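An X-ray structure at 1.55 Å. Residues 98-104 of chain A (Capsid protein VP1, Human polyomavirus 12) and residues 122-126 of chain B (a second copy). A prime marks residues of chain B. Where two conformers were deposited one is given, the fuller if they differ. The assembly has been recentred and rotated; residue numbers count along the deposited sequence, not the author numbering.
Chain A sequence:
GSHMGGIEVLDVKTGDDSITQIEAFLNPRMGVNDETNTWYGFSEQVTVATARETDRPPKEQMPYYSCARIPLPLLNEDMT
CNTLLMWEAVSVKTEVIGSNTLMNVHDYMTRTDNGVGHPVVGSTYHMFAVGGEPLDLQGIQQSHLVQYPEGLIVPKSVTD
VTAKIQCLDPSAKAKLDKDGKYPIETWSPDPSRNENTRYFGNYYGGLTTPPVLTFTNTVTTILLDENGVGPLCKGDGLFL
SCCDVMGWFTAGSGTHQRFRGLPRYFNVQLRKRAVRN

Chain A 98-104: GSNTLMN
Chain B, residues 122-126: GSTYH

Two copies of the capsid protein VP1 meet here, a short 3-10 segment of chain A against the start of a strand in chain B. The two stretches together bury 248 Å². No direct hydrogen bond crosses between them. Packing of side chains and two bridging waters make the contact.

In chain A, residues 99-103 form the 3-10 segment. Phi runs from -57° at Ser99 to -82° at Met103, while psi rises from -32° to 0°. Each turn is closed by a backbone bond three residues back: Thr101 N to Gly98 O at 2.9 Å, Leu102 N to Ser99 O at 3.0 Å, Met103 N to Asn100 O at 3.1 Å, and Asn104 N to Thr101 O at 3.2 Å. Thr101, chi1 p, also donates from OG1 to Gly98 O at 2.8 Å, so this carbonyl receives two bonds. Gly98 precedes the segment with phi/psi 106/17, where a CB would be jammed against the preceding carbonyl oxygen. Asn104 leaves it at -81/108.

In chain B, Gly122′ (126/-152) and Ser123′ (-74/138) lead into a strand that begins at Thr124′. The strand residues are extended: Thr124′ at -118/146, Tyr125′ at -143/114 and His126′ at -121/130. CA-to-CB points toward chain A at Ser123′ and Tyr125′ but away at Thr124′, the alternation expected of an extended chain. The register is set by two CA pairs, Asn100 CA to Tyr125′ CA at 7.2 Å and Met103 CA to Ser123′ CA at 7.0 Å.

Tyr125′ has the largest covered area, 82 Å². Its chi1 is t (-177°) and chi2 is 85°, which carries the ring along the 3-10 segment to Asn100 and Ser99. Asn100 CB lies 3.6 Å from Tyr125′ OH. Asn100 itself has chi1 p (49°) and chi2 -76°. Ser99, also chi1 p (63°), sits at the ring edge near its plane, with Ser99 OG 4.1 Å from Tyr125′ CE1. This is a contact without a hydrogen bond.

Water 1 joins the polar ends of two of these residues. It donates to Asn100 OD1 at 3.0 Å and lies 2.7 Å from Tyr125′ OH. The tyrosine and asparagine thus share a water as well as direct packing.

Met103 is covered over 78 Å², nearly as much. Its CA-to-CB bond points toward chain B, and all three chi angles are m (-58°, -60°, -69°). This folded rotamer brings the sulfur and methyl over the strand's beginning. Met103 SD is 3.7 Å from Ser123′ CB and 4.2 Å from Thr124′ O. Met103 CE reaches Tyr125′ CB at 3.9 Å, an apolar contact. One side chain therefore touches three consecutive residues.

Ser123′, chi1 m (-65°), also meets chain A through water 2. That water donates to Leu102 O and to Ser123′ OG, each at 2.8 Å. It links a backbone carbonyl of the 3-10 segment to the serine hydroxyl.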

# COMPACT_ATOMS: atom_id res chain seq x y z
N GLY A 98 -3.24 11.74 -19.37
CA GLY A 98 -3.08 10.73 -20.43
C GLY A 98 -2.81 9.33 -19.95
O GLY A 98 -2.47 8.50 -20.79
N SER A 99 -3.05 8.99 -18.68
CA SER A 99 -2.95 7.56 -18.29
C SER A 99 -3.90 6.72 -19.16
O SER A 99 -3.59 5.55 -19.42
CB SER A 99 -3.18 7.37 -16.80
OG SER A 99 -4.47 7.74 -16.42
N ASN A 100 -5.03 7.27 -19.58
CA ASN A 100 -6.02 6.55 -20.42
C ASN A 100 -5.35 6.07 -21.72
O ASN A 100 -5.82 5.08 -22.29
CB ASN A 100 -7.21 7.43 -20.76
CG ASN A 100 -6.75 8.78 -21.27
OD1 ASN A 100 -6.32 9.59 -20.44
ND2 ASN A 100 -6.76 8.97 -22.59
N THR A 101 -4.31 6.76 -22.20
CA THR A 101 -3.67 6.37 -23.49
C THR A 101 -3.00 5.00 -23.35
O THR A 101 -2.81 4.31 -24.37
CB THR A 101 -2.68 7.40 -24.03
OG1 THR A 101 -1.54 7.47 -23.17
CG2 THR A 101 -3.30 8.76 -24.21
N LEU A 102 -2.64 4.61 -22.13
CA LEU A 102 -1.92 3.34 -21.89
C LEU A 102 -2.90 2.17 -21.96
O LEU A 102 -2.43 1.00 -21.93
CB LEU A 102 -1.21 3.44 -20.53
CG LEU A 102 -0.26 4.64 -20.40
CD1 LEU A 102 0.17 4.85 -18.97
CD2 LEU A 102 0.94 4.49 -21.34
N MET A 103 -4.20 2.45 -22.07
CA MET A 103 -5.25 1.42 -22.26
C MET A 103 -5.34 1.00 -23.73
O MET A 103 -6.18 0.14 -24.06
CB MET A 103 -6.60 1.89 -21.73
CG MET A 103 -6.58 2.29 -20.25
SD MET A 103 -6.11 0.96 -19.11
CE MET A 103 -7.56 -0.07 -19.29
N ASN A 104 -4.52 1.58 -24.60
CA ASN A 104 -4.41 1.18 -26.02
C ASN A 104 -3.51 -0.06 -26.10
O ASN A 104 -2.31 0.06 -25.88
CB ASN A 104 -3.88 2.33 -26.87
CG ASN A 104 -3.64 2.00 -28.32
OD1 ASN A 104 -3.48 0.84 -28.70
ND2 ASN A 104 -3.55 3.04 -29.15
N GLY B 122 -5.15 -7.64 -15.57
CA GLY B 122 -4.53 -6.69 -16.49
C GLY B 122 -4.73 -5.27 -16.03
O GLY B 122 -4.89 -5.01 -14.84
N SER B 123 -4.74 -4.37 -16.98
CA SER B 123 -4.80 -2.91 -16.74
C SER B 123 -6.21 -2.52 -16.29
O SER B 123 -7.20 -2.99 -16.86
CB SER B 123 -4.38 -2.16 -17.96
OG SER B 123 -3.03 -2.40 -18.29
N THR B 124 -6.28 -1.64 -15.30
CA THR B 124 -7.55 -1.11 -14.79
C THR B 124 -7.59 0.39 -15.01
O THR B 124 -6.57 1.10 -14.89
CB THR B 124 -7.80 -1.49 -13.33
OG1 THR B 124 -6.71 -1.00 -12.59
CG2 THR B 124 -7.90 -2.97 -13.09
N TYR B 125 -8.78 0.86 -15.28
CA TYR B 125 -9.04 2.30 -15.46
C TYR B 125 -10.41 2.59 -14.86
O TYR B 125 -11.45 2.05 -15.32
CB TYR B 125 -8.99 2.68 -16.93
CG TYR B 125 -9.18 4.15 -17.18
CD1 TYR B 125 -8.09 4.99 -17.09
CD2 TYR B 125 -10.39 4.68 -17.59
CE1 TYR B 125 -8.20 6.33 -17.38
CE2 TYR B 125 -10.52 6.02 -17.90
CZ TYR B 125 -9.41 6.85 -17.79
OH TYR B 125 -9.48 8.19 -18.03
N HIS B 126 -10.40 3.37 -13.79
CA HIS B 126 -11.62 3.77 -13.07
C HIS B 126 -11.73 5.28 -13.08
O HIS B 126 -10.78 5.96 -12.66
CB HIS B 126 -11.64 3.28 -11.63
CG HIS B 126 -11.71 1.81 -11.51
ND1 HIS B 126 -12.86 1.10 -11.81
CD2 HIS B 126 -10.78 0.90 -11.13
CE1 HIS B 126 -12.63 -0.19 -11.63
NE2 HIS B 126 -11.36 -0.34 -11.21
O HOH W 1 -7.43 9.91 -17.72
O HOH W 2 -1.88 -0.13 -19.44